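Local coordinates for protein tryptophan decarboxylase 1 (Oryza sativa subsp. japonica, PDB 6KHN) that catalyses the pyridoxal-phosphate-dependent decarboxylation of L-tryptophan to tryptamine and of 5-hydroxy-L-tryptophan to serotonin, at residues A[126-131]-A[360-365]; A[140-145]-A[387-392]; A[178-183]-A[222-227]; A[210-215]-A[272-277]. All coordinates share one frame; numbering follows the deposited sequence.

Contact 1 (A[126-131]-A[360-365]). With SRO (serotonin), chain D.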
loop_
_atom_site.group_PDB
_atom_site.type_symbol
_atom_site.label_atom_id
_atom_site.label_comp_id
_atom_site.label_asym_id
_atom_site.label_seq_id
_atom_site.Cartn_x
_atom_site.Cartn_y
_atom_site.Cartn_z
ATOM N N GLY A 126 4.271 -7.535 -9.057
ATOM C CA GLY A 126 5.104 -8.664 -8.697
ATOM C C GLY A 126 4.506 -9.620 -7.684
ATOM O O GLY A 126 5.168 -9.948 -6.697
ATOM N N PHE A 127 3.276 -10.093 -7.900
ATOM C CA PHE A 127 2.685 -10.967 -6.890
ATOM C C PHE A 127 3.436 -12.290 -6.782
ATOM O O PHE A 127 3.541 -12.835 -5.687
ATOM C CB PHE A 127 1.199 -11.216 -7.174
ATOM C CG PHE A 127 0.831 -11.214 -8.635
ATOM C CD1 PHE A 127 1.180 -12.275 -9.461
ATOM C CD2 PHE A 127 0.087 -10.187 -9.163
ATOM C CE1 PHE A 127 0.808 -12.295 -10.801
ATOM C CE2 PHE A 127 -0.270 -10.179 -10.502
ATOM C CZ PHE A 127 0.094 -11.242 -11.325
ATOM N N THR A 128 3.969 -12.813 -7.889
ATOM C CA THR A 128 4.843 -13.979 -7.870
ATOM C C THR A 128 6.208 -13.598 -8.423
ATOM O O THR A 128 6.359 -12.586 -9.124
ATOM C CB THR A 128 4.285 -15.148 -8.703
ATOM O OG1 THR A 128 4.034 -14.702 -10.053
ATOM C CG2 THR A 128 3.006 -15.693 -8.090
ATOM N N TRP A 129 7.199 -14.444 -8.128
ATOM C CA TRP A 129 8.508 -14.287 -8.752
ATOM C C TRP A 129 8.372 -14.271 -10.270
ATOM O O TRP A 129 8.938 -13.411 -10.938
ATOM C CB TRP A 129 9.449 -15.408 -8.307
ATOM C CG TRP A 129 10.805 -15.389 -8.992
ATOM C CD1 TRP A 129 11.928 -14.733 -8.571
ATOM C CD2 TRP A 129 11.168 -16.051 -10.213
ATOM N NE1 TRP A 129 12.966 -14.946 -9.451
ATOM C CE2 TRP A 129 12.530 -15.752 -10.464
ATOM C CE3 TRP A 129 10.477 -16.866 -11.119
ATOM C CZ2 TRP A 129 13.211 -16.243 -11.572
ATOM C CZ3 TRP A 129 11.161 -17.360 -12.223
ATOM C CH2 TRP A 129 12.514 -17.044 -12.437
ATOM N N GLN A 130 7.587 -15.205 -10.818
ATOM C CA GLN A 130 7.428 -15.336 -12.259
ATOM C C GLN A 130 6.762 -14.108 -12.869
ATOM O O GLN A 130 7.125 -13.690 -13.970
ATOM C CB GLN A 130 6.613 -16.590 -12.586
ATOM C CG GLN A 130 6.543 -16.910 -14.097
ATOM C CD GLN A 130 7.935 -17.015 -14.696
ATOM O OE1 GLN A 130 8.510 -16.016 -15.124
ATOM N NE2 GLN A 130 8.497 -18.218 -14.691
ATOM N N ALA A 131 5.783 -13.520 -12.169
ATOM C CA ALA A 131 5.111 -12.312 -12.647
ATOM C C ALA A 131 6.068 -11.184 -12.979
ATOM O O ALA A 131 5.671 -10.276 -13.728
ATOM C CB ALA A 131 4.111 -11.765 -11.629
ATOM N N LEU A 360 -2.531 -18.305 -10.853
ATOM C CA LEU A 360 -1.187 -17.847 -10.519
ATOM C C LEU A 360 -0.137 -18.954 -10.551
ATOM O O LEU A 360 1.055 -18.657 -10.396
ATOM C CB LEU A 360 -1.179 -17.186 -9.138
ATOM C CG LEU A 360 -1.883 -15.826 -9.154
ATOM C CD1 LEU A 360 -1.623 -15.067 -7.873
ATOM C CD2 LEU A 360 -1.420 -15.004 -10.380
ATOM N N LYS A 361 -0.527 -20.207 -10.776
ATOM C CA LYS A 361 0.426 -21.306 -10.646
ATOM C C LYS A 361 1.498 -21.236 -11.725
ATOM O O LYS A 361 1.214 -20.901 -12.880
ATOM C CB LYS A 361 -0.290 -22.654 -10.707
ATOM C CG LYS A 361 -0.868 -23.067 -9.361
ATOM C CD LYS A 361 -1.877 -24.186 -9.498
ATOM C CE LYS A 361 -2.471 -24.579 -8.139
ATOM N NZ LYS A 361 -3.665 -25.454 -8.356
ATOM N N ASN A 362 2.735 -21.557 -11.337
ATOM C CA ASN A 362 3.861 -21.579 -12.263
ATOM C C ASN A 362 4.911 -22.531 -11.719
ATOM O O ASN A 362 4.873 -22.914 -10.550
ATOM C CB ASN A 362 4.467 -20.180 -12.462
ATOM C CG ASN A 362 5.004 -19.599 -11.168
ATOM O OD1 ASN A 362 6.200 -19.685 -10.878
ATOM N ND2 ASN A 362 4.115 -19.021 -10.372
ATOM N N HIS A 363 5.874 -22.888 -12.574
ATOM C CA HIS A 363 6.855 -23.911 -12.199
ATOM C C HIS A 363 7.820 -23.408 -11.131
ATOM O O HIS A 363 8.223 -24.174 -10.245
ATOM C CB HIS A 363 7.628 -24.397 -13.426
ATOM C CG HIS A 363 6.769 -25.068 -14.458
ATOM N ND1 HIS A 363 5.905 -26.104 -14.155
ATOM C CD2 HIS A 363 6.639 -24.850 -15.792
ATOM C CE1 HIS A 363 5.284 -26.492 -15.256
ATOM N NE2 HIS A 363 5.713 -25.749 -16.264
ATOM N N ALA A 364 8.200 -22.129 -11.188
ATOM C CA ALA A 364 9.127 -21.595 -10.191
ATOM C C ALA A 364 8.532 -21.639 -8.784
ATOM O O ALA A 364 9.238 -21.943 -7.819
ATOM C CB ALA A 364 9.526 -20.167 -10.550
ATOM N N SER A 365 7.241 -21.308 -8.647
ATOM C CA SER A 365 6.589 -21.370 -7.347
ATOM C C SER A 365 6.472 -22.811 -6.858
ATOM O O SER A 365 6.724 -23.090 -5.685
ATOM C CB SER A 365 5.210 -20.721 -7.425
ATOM O OG SER A 365 5.328 -19.333 -7.624
HETATM O OH SRO D . -3.098 -4.946 -13.439
HETATM C CZ3 SRO D . -3.147 -5.556 -12.187
HETATM C CH2 SRO D . -2.887 -4.774 -11.060
HETATM C CZ2 SRO D . -2.941 -5.349 -9.792
HETATM C CE2 SRO D . -3.259 -6.721 -9.668
HETATM N NE1 SRO D . -3.381 -7.544 -8.565
HETATM C CD1 SRO D . -3.717 -8.792 -8.999
HETATM C CG SRO D . -3.800 -8.758 -10.382
HETATM C CD2 SRO D . -3.516 -7.482 -10.788
HETATM C CE3 SRO D . -3.456 -6.900 -12.070
HETATM C CB SRO D . -4.174 -10.093 -11.031
HETATM C CA SRO D . -3.716 -11.166 -10.036
HETATM N NZ SRO D . -4.816 -11.958 -9.491
HETATM O O HOH W 1 2.352 -16.095 -11.525
HETATM O O HOH W 2 6.976 -17.518 -9.269
HETATM O O HOH W 3 7.954 -20.512 -13.654
#
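Phe127 and Leu360 meet at the edge of the serotonin site; Leu360 directly follows the proton donor Tyr359. Leu360 CD2 reaches the Phe127 ring at CE1, 3.5 Å away, and approaches it obliquely. Across CZ, Phe127 CE2 lies 3.6 Å from serotonin CA. The ring thus touches both leucine and ligand, at different rim atoms. Phe103 of the second subunit meets the same ring edge-to-face, and Phe104 O and His214 NE2 of that subunit bond the serotonin.

Away from the site, the contact turns polar. Asn362 is the N-cap of helix 363-366. Its CG lies between the backbone N and the carbonyl carbon (chi1 61°), which turns the amide back over the first helical turn. Asn362 OD1 accepts from Ser365 N at 2.9 Å, with the donor above the carbonyl plane. Asn362 ND2 gives to Leu360 O at 3.1 Å, in the carbonyl plane, and to Ser365 OG, which Asp372 also binds. The fixed amide lies against Gln130 CB, 3.6 Å from Asn362 OD1. Ala364 CB touches Trp129 CE3 at 3.5 Å.

Three waters join the two segments. One accepts from Gln130 N and donates to Asn362 OD1. The direct contacts are van der Waals, while the polar links run through water. The capping bonds thus fix the Asn362 amide within its own segment, and water carries its polar link to the other.

Contact 2 (A[140-145]-A[387-392])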
loop_
_atom_site.group_PDB
_atom_site.type_symbol
_atom_site.label_atom_id
_atom_site.label_comp_id
_atom_site.label_asym_id
_atom_site.label_seq_id
_atom_site.Cartn_x
_atom_site.Cartn_y
_atom_site.Cartn_z
ATOM N N VAL A 140 14.539 -8.572 -2.616
ATOM C CA VAL A 140 15.330 -9.411 -1.715
ATOM C C VAL A 140 16.738 -8.850 -1.554
ATOM O O VAL A 140 17.275 -8.771 -0.443
ATOM C CB VAL A 140 15.364 -10.859 -2.230
ATOM C CG1 VAL A 140 16.451 -11.643 -1.516
ATOM C CG2 VAL A 140 14.005 -11.513 -2.012
ATOM N N LEU A 141 17.366 -8.469 -2.666
ATOM C CA LEU A 141 18.710 -7.913 -2.589
ATOM C C LEU A 141 18.718 -6.641 -1.757
ATOM O O LEU A 141 19.589 -6.465 -0.898
ATOM C CB LEU A 141 19.256 -7.643 -3.997
ATOM C CG LEU A 141 20.654 -7.024 -4.038
ATOM C CD1 LEU A 141 21.703 -8.072 -3.704
ATOM C CD2 LEU A 141 20.940 -6.399 -5.391
ATOM N N ALA A 142 17.746 -5.751 -1.986
ATOM C CA ALA A 142 17.711 -4.492 -1.244
ATOM C C ALA A 142 17.502 -4.739 0.247
ATOM O O ALA A 142 18.144 -4.090 1.083
ATOM C CB ALA A 142 16.619 -3.569 -1.800
ATOM N N LEU A 143 16.616 -5.680 0.596
ATOM C CA LEU A 143 16.434 -6.047 2.000
ATOM C C LEU A 143 17.717 -6.619 2.590
ATOM O O LEU A 143 18.078 -6.316 3.733
ATOM C CB LEU A 143 15.281 -7.048 2.141
ATOM C CG LEU A 143 13.894 -6.421 1.906
ATOM C CD1 LEU A 143 12.807 -7.457 1.498
ATOM C CD2 LEU A 143 13.456 -5.606 3.119
ATOM N N ASP A 144 18.426 -7.446 1.823
ATOM C CA ASP A 144 19.673 -8.013 2.330
ATOM C C ASP A 144 20.726 -6.931 2.562
ATOM O O ASP A 144 21.413 -6.944 3.592
ATOM C CB ASP A 144 20.198 -9.078 1.368
ATOM C CG ASP A 144 21.179 -10.008 2.038
ATOM O OD1 ASP A 144 22.375 -9.661 2.099
ATOM O OD2 ASP A 144 20.750 -11.068 2.544
ATOM N N TRP A 145 20.865 -5.994 1.613
ATOM C CA TRP A 145 21.801 -4.881 1.769
ATOM C C TRP A 145 21.492 -4.053 3.009
ATOM O O TRP A 145 22.409 -3.638 3.724
ATOM C CB TRP A 145 21.758 -3.965 0.542
ATOM C CG TRP A 145 22.502 -4.441 -0.671
ATOM C CD1 TRP A 145 22.992 -5.703 -0.920
ATOM C CD2 TRP A 145 22.830 -3.648 -1.826
ATOM N NE1 TRP A 145 23.611 -5.732 -2.160
ATOM C CE2 TRP A 145 23.522 -4.484 -2.731
ATOM C CE3 TRP A 145 22.624 -2.306 -2.166
ATOM C CZ2 TRP A 145 23.991 -4.020 -3.974
ATOM C CZ3 TRP A 145 23.095 -1.845 -3.407
ATOM C CH2 TRP A 145 23.770 -2.704 -4.289
ATOM N N LEU A 387 13.171 -1.151 -6.231
ATOM C CA LEU A 387 14.014 -0.360 -7.123
ATOM C C LEU A 387 14.498 0.922 -6.452
ATOM O O LEU A 387 15.700 1.208 -6.444
ATOM C CB LEU A 387 13.254 -0.039 -8.411
ATOM C CG LEU A 387 14.086 0.627 -9.513
ATOM C CD1 LEU A 387 15.223 -0.285 -9.950
ATOM C CD2 LEU A 387 13.204 1.042 -10.711
ATOM N N LYS A 388 13.577 1.719 -5.890
ATOM C CA LYS A 388 13.978 2.988 -5.280
ATOM C C LYS A 388 14.900 2.763 -4.086
ATOM O O LYS A 388 15.869 3.516 -3.891
ATOM C CB LYS A 388 12.747 3.806 -4.862
ATOM C CG LYS A 388 11.921 3.232 -3.702
ATOM C CD LYS A 388 10.756 4.165 -3.367
ATOM C CE LYS A 388 9.657 3.432 -2.624
ATOM N NZ LYS A 388 8.371 4.213 -2.603
ATOM N N LEU A 389 14.631 1.724 -3.280
ATOM C CA LEU A 389 15.487 1.466 -2.127
ATOM C C LEU A 389 16.882 1.023 -2.571
ATOM O O LEU A 389 17.893 1.504 -2.042
ATOM C CB LEU A 389 14.830 0.427 -1.213
ATOM C CG LEU A 389 15.558 0.031 0.077
ATOM C CD1 LEU A 389 15.971 1.259 0.899
ATOM C CD2 LEU A 389 14.691 -0.927 0.909
ATOM N N TRP A 390 16.959 0.140 -3.570
ATOM C CA TRP A 390 18.267 -0.237 -4.114
ATOM C C TRP A 390 19.003 0.963 -4.713
ATOM O O TRP A 390 20.219 1.105 -4.533
ATOM C CB TRP A 390 18.106 -1.328 -5.165
ATOM C CG TRP A 390 19.353 -1.581 -5.960
ATOM C CD1 TRP A 390 20.447 -2.300 -5.562
ATOM C CD2 TRP A 390 19.632 -1.129 -7.299
ATOM N NE1 TRP A 390 21.383 -2.322 -6.568
ATOM C CE2 TRP A 390 20.914 -1.607 -7.640
ATOM C CE3 TRP A 390 18.927 -0.364 -8.232
ATOM C CZ2 TRP A 390 21.506 -1.355 -8.877
ATOM C CZ3 TRP A 390 19.521 -0.106 -9.479
ATOM C CH2 TRP A 390 20.798 -0.606 -9.783
ATOM N N MET A 391 18.277 1.848 -5.400
ATOM C CA MET A 391 18.916 2.987 -6.056
ATOM C C MET A 391 19.527 3.946 -5.047
ATOM O O MET A 391 20.600 4.507 -5.291
ATOM C CB MET A 391 17.905 3.725 -6.938
ATOM C CG MET A 391 17.690 3.087 -8.299
ATOM S SD MET A 391 17.026 4.244 -9.529
ATOM C CE MET A 391 17.170 3.254 -11.013
ATOM N N VAL A 392 18.843 4.174 -3.926
ATOM C CA VAL A 392 19.405 5.005 -2.857
ATOM C C VAL A 392 20.740 4.431 -2.388
ATOM O O VAL A 392 21.767 5.118 -2.401
ATOM C CB VAL A 392 18.409 5.141 -1.689
ATOM C CG1 VAL A 392 19.090 5.729 -0.466
ATOM C CG2 VAL A 392 17.240 6.022 -2.097
#
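Ala142 and Trp390 mark the closest backbone approach, CA to CA 5.2 Å, where the short segments 140-145 and 387-392 cross at 44° with their axes 8.9 Å apart. They belong to helices 133-149 and 386-420. The small side chain of Ala142 is consistent with this close approach. Its CB points at the other helix and lies 4.2 Å from Leu389 CG and 4.3 Å from Trp390 CB.

The two indoles lie side by side and point the same way. The six-membered ring of Trp145 meets the five-membered ring of Trp390 obliquely, with planes at 44°. Trp145 CH2 comes within 3.3 Å of Trp390 NE1. Trp390 CG stands anti to its backbone N (chi1 169°), which carries the pyrrole part of the indole toward the other helix. Leu141 CD2 reaches Trp390 CD1 at 4.1 Å, while Leu141 CG lies over one face of Trp145.

The second subunit packs on both tryptophans, through Ala68 on Trp145 and Glu83 on Trp390. Trp145 NE1 makes a weak hydrogen bond to Arg67 O of that subunit. Between the helices the contact is all carbon and ring surface, so shape and dispersion, rather than directed bonds, join them at the dimer interface.

Contact 3 (A[178-183]-A[222-227])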
loop_
_atom_site.group_PDB
_atom_site.type_symbol
_atom_site.label_atom_id
_atom_site.label_comp_id
_atom_site.label_asym_id
_atom_site.label_seq_id
_atom_site.Cartn_x
_atom_site.Cartn_y
_atom_site.Cartn_z
ATOM N N ALA A 178 2.965 -4.187 8.662
ATOM C CA ALA A 178 3.981 -5.029 9.285
ATOM C C ALA A 178 3.522 -5.537 10.653
ATOM O O ALA A 178 3.705 -6.715 10.989
ATOM C CB ALA A 178 5.291 -4.247 9.407
ATOM N N MET A 179 2.911 -4.664 11.449
ATOM C CA MET A 179 2.321 -5.105 12.700
ATOM C C MET A 179 1.181 -6.078 12.447
ATOM O O MET A 179 1.063 -7.098 13.137
ATOM C CB MET A 179 1.835 -3.902 13.497
ATOM C CG MET A 179 2.973 -3.103 14.095
ATOM S SD MET A 179 2.391 -1.483 14.632
ATOM C CE MET A 179 3.853 -0.888 15.505
ATOM N N LEU A 180 0.355 -5.802 11.445
ATOM C CA LEU A 180 -0.809 -6.647 11.202
ATOM C C LEU A 180 -0.406 -8.077 10.848
ATOM O O LEU A 180 -0.959 -9.038 11.396
ATOM C CB LEU A 180 -1.684 -6.050 10.099
ATOM C CG LEU A 180 -2.924 -6.889 9.748
ATOM C CD1 LEU A 180 -3.793 -7.101 10.973
ATOM C CD2 LEU A 180 -3.726 -6.276 8.602
ATOM N N VAL A 181 0.560 -8.245 9.938
ATOM C CA VAL A 181 0.831 -9.607 9.477
ATOM C C VAL A 181 1.547 -10.413 10.555
ATOM O O VAL A 181 1.377 -11.635 10.635
ATOM C CB VAL A 181 1.615 -9.613 8.144
ATOM C CG1 VAL A 181 0.838 -8.869 7.046
ATOM C CG2 VAL A 181 3.004 -9.036 8.315
ATOM N N THR A 182 2.328 -9.761 11.419
ATOM C CA THR A 182 2.978 -10.488 12.505
ATOM C C THR A 182 2.001 -10.792 13.641
ATOM O O THR A 182 2.077 -11.865 14.241
ATOM C CB THR A 182 4.195 -9.712 13.022
ATOM O OG1 THR A 182 3.824 -8.364 13.374
ATOM C CG2 THR A 182 5.281 -9.674 11.955
ATOM N N LEU A 183 1.080 -9.867 13.942
ATOM C CA LEU A 183 -0.003 -10.172 14.874
ATOM C C LEU A 183 -0.817 -11.366 14.399
ATOM O O LEU A 183 -1.191 -12.227 15.199
ATOM C CB LEU A 183 -0.924 -8.957 15.065
ATOM C CG LEU A 183 -0.388 -7.892 16.025
ATOM C CD1 LEU A 183 -1.013 -6.513 15.793
ATOM C CD2 LEU A 183 -0.581 -8.331 17.481
ATOM N N ARG A 222 -6.933 -4.622 16.928
ATOM C CA ARG A 222 -8.378 -4.712 16.724
ATOM C C ARG A 222 -8.712 -5.324 15.366
ATOM O O ARG A 222 -9.680 -6.089 15.245
ATOM C CB ARG A 222 -9.020 -3.333 16.875
ATOM C CG ARG A 222 -9.107 -2.836 18.339
ATOM C CD ARG A 222 -9.763 -1.435 18.451
ATOM N NE ARG A 222 -8.818 -0.339 18.184
ATOM C CZ ARG A 222 -8.876 0.485 17.131
ATOM N NH1 ARG A 222 -9.846 0.369 16.221
ATOM N NH2 ARG A 222 -7.961 1.440 16.988
ATOM N N LEU A 223 -7.922 -5.003 14.330
ATOM C CA LEU A 223 -8.184 -5.557 12.997
ATOM C C LEU A 223 -8.032 -7.077 12.990
ATOM O O LEU A 223 -8.833 -7.785 12.365
ATOM C CB LEU A 223 -7.244 -4.930 11.963
ATOM C CG LEU A 223 -7.433 -3.506 11.427
ATOM C CD1 LEU A 223 -6.261 -3.135 10.526
ATOM C CD2 LEU A 223 -8.738 -3.352 10.662
ATOM N N ALA A 224 -7.008 -7.597 13.686
ATOM C CA ALA A 224 -6.758 -9.036 13.768
ATOM C C ALA A 224 -7.760 -9.784 14.638
ATOM O O ALA A 224 -7.690 -11.017 14.707
ATOM C CB ALA A 224 -5.344 -9.313 14.307
ATOM N N GLY A 225 -8.682 -9.095 15.298
ATOM C CA GLY A 225 -9.688 -9.778 16.094
ATOM C C GLY A 225 -9.353 -9.965 17.560
ATOM O O GLY A 225 -10.080 -10.681 18.254
ATOM N N PHE A 226 -8.281 -9.359 18.054
ATOM C CA PHE A 226 -8.019 -9.401 19.481
ATOM C C PHE A 226 -9.090 -8.627 20.231
ATOM O O PHE A 226 -9.592 -7.604 19.747
ATOM C CB PHE A 226 -6.639 -8.833 19.794
ATOM C CG PHE A 226 -5.529 -9.738 19.393
ATOM C CD1 PHE A 226 -5.060 -10.697 20.269
ATOM C CD2 PHE A 226 -4.979 -9.655 18.117
ATOM C CE1 PHE A 226 -4.041 -11.555 19.898
ATOM C CE2 PHE A 226 -3.978 -10.510 17.730
ATOM C CZ PHE A 226 -3.498 -11.468 18.632
ATOM N N ASP A 227 -9.442 -9.130 21.414
ATOM C CA ASP A 227 -10.455 -8.492 22.246
ATOM C C ASP A 227 -9.914 -7.193 22.836
ATOM O O ASP A 227 -8.796 -7.181 23.367
ATOM C CB ASP A 227 -10.887 -9.436 23.371
ATOM C CG ASP A 227 -12.200 -9.015 24.006
ATOM O OD1 ASP A 227 -12.197 -8.028 24.785
ATOM O OD2 ASP A 227 -13.235 -9.655 23.696
#
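Leu223 and Ala224 lie at the C-terminal end region of helix 215-223, the helix of a beta-alpha-beta crossover between the neighbouring parallel strands 205-210 and 231-234, and they pack on helix 175-193. The helix closes in a Schellman motif. Arg222 O takes one of its two bonds, from Gly225 N at 3.2 Å. Arg222 O is also held by Arg187 of the second subunit.

Leu223 comes next. Its CB lies 4.2 Å from Leu180 CD1, and the two side chains cross at about a right angle. Leu180 CG is anti to its backbone N (chi1 179°), which swings CD1 across to the second segment. Leu180 also packs on Leu180 of the second subunit, so the contact forms part of the dimer interface.

Ala224 CB touches both leucines, 4.3 Å from Leu180 CD1 and 4.5 Å from Leu183 CB. Ala224 O is bonded by Arg187 of the same chain.

Gly225 turns the chain out of the helix with a positive phi of 93°. The turn brings Phe226 back against helix 175-193, where Leu183 CD2 meets Phe226 CE2 obliquely at 4.0 Å. The ring also lies on Leu205 and Val207, and thus touches both helix 175-193 and strand 205-210. Asp227 leads away: its OD1 bonds Ala229 N, and its OD2 bonds Val199 N of the second subunit.

Contact 4 (A[210-215]-A[272-277]). With PLP (pyridoxal-5'-phosphate), chain C.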
loop_
_atom_site.group_PDB
_atom_site.type_symbol
_atom_site.label_atom_id
_atom_site.label_comp_id
_atom_site.label_asym_id
_atom_site.label_seq_id
_atom_site.Cartn_x
_atom_site.Cartn_y
_atom_site.Cartn_z
ATOM N N ALA A 210 4.003 -0.991 25.475
ATOM C CA ALA A 210 4.052 0.213 26.295
ATOM C C ALA A 210 2.998 1.219 25.831
ATOM O O ALA A 210 2.523 1.187 24.691
ATOM C CB ALA A 210 5.440 0.852 26.240
ATOM N N ASP A 211 2.626 2.125 26.737
ATOM C CA ASP A 211 1.665 3.154 26.370
ATOM C C ASP A 211 2.241 4.172 25.385
ATOM O O ASP A 211 1.471 4.933 24.796
ATOM C CB ASP A 211 1.133 3.863 27.626
ATOM C CG ASP A 211 2.213 4.635 28.400
ATOM O OD1 ASP A 211 3.356 4.791 27.920
ATOM O OD2 ASP A 211 1.906 5.097 29.527
ATOM N N GLN A 212 3.565 4.214 25.213
ATOM C CA GLN A 212 4.213 5.046 24.210
ATOM C C GLN A 212 4.211 4.405 22.825
ATOM O O GLN A 212 4.757 4.993 21.889
ATOM C CB GLN A 212 5.659 5.342 24.623
ATOM C CG GLN A 212 5.810 6.062 25.947
ATOM C CD GLN A 212 5.047 7.372 25.970
ATOM O OE1 GLN A 212 5.393 8.321 25.267
ATOM N NE2 GLN A 212 3.992 7.427 26.774
ATOM N N THR A 213 3.648 3.212 22.674
ATOM C CA THR A 213 3.645 2.564 21.373
ATOM C C THR A 213 2.668 3.289 20.456
ATOM O O THR A 213 1.614 3.753 20.900
ATOM C CB THR A 213 3.271 1.082 21.514
ATOM O OG1 THR A 213 4.266 0.409 22.293
ATOM C CG2 THR A 213 3.195 0.410 20.144
ATOM N N HIS A 214 3.037 3.413 19.179
ATOM C CA HIS A 214 2.217 4.162 18.235
ATOM C C HIS A 214 0.806 3.596 18.180
ATOM O O HIS A 214 0.604 2.384 18.240
ATOM C CB HIS A 214 2.848 4.141 16.840
ATOM C CG HIS A 214 2.239 5.123 15.885
ATOM N ND1 HIS A 214 0.965 4.982 15.378
ATOM C CD2 HIS A 214 2.736 6.257 15.333
ATOM C CE1 HIS A 214 0.701 5.988 14.560
ATOM N NE2 HIS A 214 1.761 6.774 14.514
ATOM N N SER A 215 -0.180 4.485 18.057
ATOM C CA SER A 215 -1.572 4.047 18.135
ATOM C C SER A 215 -1.948 3.073 17.028
ATOM O O SER A 215 -2.916 2.322 17.185
ATOM C CB SER A 215 -2.500 5.253 18.084
ATOM O OG SER A 215 -2.195 6.029 16.950
ATOM N N THR A 272 10.236 5.954 20.104
ATOM C CA THR A 272 8.793 6.127 20.123
ATOM C C THR A 272 8.408 7.427 19.431
ATOM O O THR A 272 9.193 8.374 19.329
ATOM C CB THR A 272 8.226 6.122 21.554
ATOM O OG1 THR A 272 8.838 7.154 22.343
ATOM C CG2 THR A 272 8.416 4.754 22.230
ATOM N N THR A 273 7.164 7.457 18.958
ATOM C CA THR A 273 6.715 8.583 18.154
ATOM C C THR A 273 6.703 9.874 18.972
ATOM O O THR A 273 7.129 10.926 18.486
ATOM C CB THR A 273 5.338 8.268 17.557
ATOM O OG1 THR A 273 4.821 9.424 16.908
ATOM C CG2 THR A 273 4.360 7.862 18.638
ATOM N N SER A 274 6.289 9.802 20.237
ATOM C CA SER A 274 6.067 11.023 21.006
ATOM C C SER A 274 7.377 11.656 21.476
ATOM O O SER A 274 7.631 12.839 21.225
ATOM C CB SER A 274 5.149 10.711 22.194
ATOM O OG SER A 274 5.237 11.715 23.180
ATOM N N SER A 275 8.224 10.885 22.159
ATOM C CA SER A 275 9.410 11.439 22.799
ATOM C C SER A 275 10.680 10.663 22.479
ATOM O O SER A 275 11.738 10.973 23.049
ATOM C CB SER A 275 9.209 11.503 24.325
ATOM O OG SER A 275 9.371 10.217 24.926
ATOM N N ASN A 276 10.602 9.654 21.598
ATOM C CA ASN A 276 11.769 8.875 21.170
ATOM C C ASN A 276 12.342 8.047 22.325
ATOM O O ASN A 276 13.561 7.883 22.450
ATOM C CB ASN A 276 12.853 9.776 20.560
ATOM C CG ASN A 276 12.841 9.790 19.034
ATOM O OD1 ASN A 276 11.935 9.252 18.383
ATOM N ND2 ASN A 276 13.852 10.423 18.460
ATOM N N ALA A 277 11.461 7.536 23.184
ATOM C CA ALA A 277 11.864 6.535 24.162
ATOM C C ALA A 277 12.311 5.269 23.436
ATOM O O ALA A 277 11.940 5.020 22.280
ATOM C CB ALA A 277 10.715 6.213 25.119
HETATM N N1 PLP C . 5.725 3.537 14.569
HETATM C C2 PLP C . 6.598 4.540 14.955
HETATM C C2A PLP C . 7.600 4.337 16.055
HETATM C C3 PLP C . 6.557 5.769 14.307
HETATM O O3 PLP C . 7.444 6.722 14.730
HETATM C C4 PLP C . 5.642 6.017 13.265
HETATM C C4A PLP C . 5.710 7.281 12.440
HETATM C C5 PLP C . 4.765 5.002 12.868
HETATM C C6 PLP C . 4.818 3.767 13.534
HETATM C C5A PLP C . 3.768 5.255 11.738
HETATM O O4P PLP C . 3.450 4.039 11.069
HETATM P P PLP C . 2.762 3.975 9.585
HETATM O O1P PLP C . 2.129 5.337 9.350
HETATM O O2P PLP C . 3.813 3.670 8.501
HETATM O O3P PLP C . 1.687 2.900 9.528
HETATM O O HOH W 4 4.872 7.627 21.714
HETATM O O HOH W 5 5.803 4.969 19.230
HETATM O O HOH W 6 7.656 8.510 24.178
#
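His214 and Thr273 come together beside the ring of pyridoxal phosphate. The imidazole lies over the cofactor, with His214 CD2 3.4 Å from cofactor C5. The same carbon, His214 CD2, faces Thr273 CB at 4.0 Å, and Thr273 CB lies 3.8 Å from cofactor O3. His214 CG is anti to the backbone N (chi1 -167°), which carries the ring across to the cofactor. Its ND1 is held by Thr216 N, where His214 caps helix 215-223, and this fixes the rotation of the ring.

Gln212, within the type I turn from Ala210 to Thr213, packs on Thr272: Gln212 CB touches Thr272 CG2 at 3.7 Å. A bend at chi2 (-57°) turns the amide back to Asp211. Gln212 NE2 bonds Asp211 OD1 at 2.9 Å, meeting it from above the carboxylate plane, while Gln212 OE1 lies 3.9 Å from Ser274 CB.

Gln212 O is gripped by two waters, which pass its link to Ser274 N and Thr273 N. A third water joins Gln212 OE1 to Thr272 OG1 and Ser275 OG. Within its own segment Thr272 OG1 accepts from Ala277 N at 2.8 Å.

A histidine lying over the pyridine ring is characteristic of the group II decarboxylase active site. His214 binds serotonin here as well, and Thr273 is probably a cofactor-binding residue.

In the fold
Contact 2 packs helix on helix, and contact 3 packs a helix on a helix end and the loop after it; both are buried and apolar. Contacts 1 and 4 are partly buried and bring loops together through water. The loop of contact 1 leads into helix 133-149, which contact 2 joins to helix 386-420. Contacts 3 and 4 share helix 215-223: contact 4 lies at its start, contact 3 at its end. Contacts 1 and 4 lie about 39 Å apart between centres within the chain. Yet both belong to active sites: the serotonin beside contact 1 is bonded by His214 of the second subunit, the residue that contact 4 holds. Contacts 1, 2 and 3 touch that subunit.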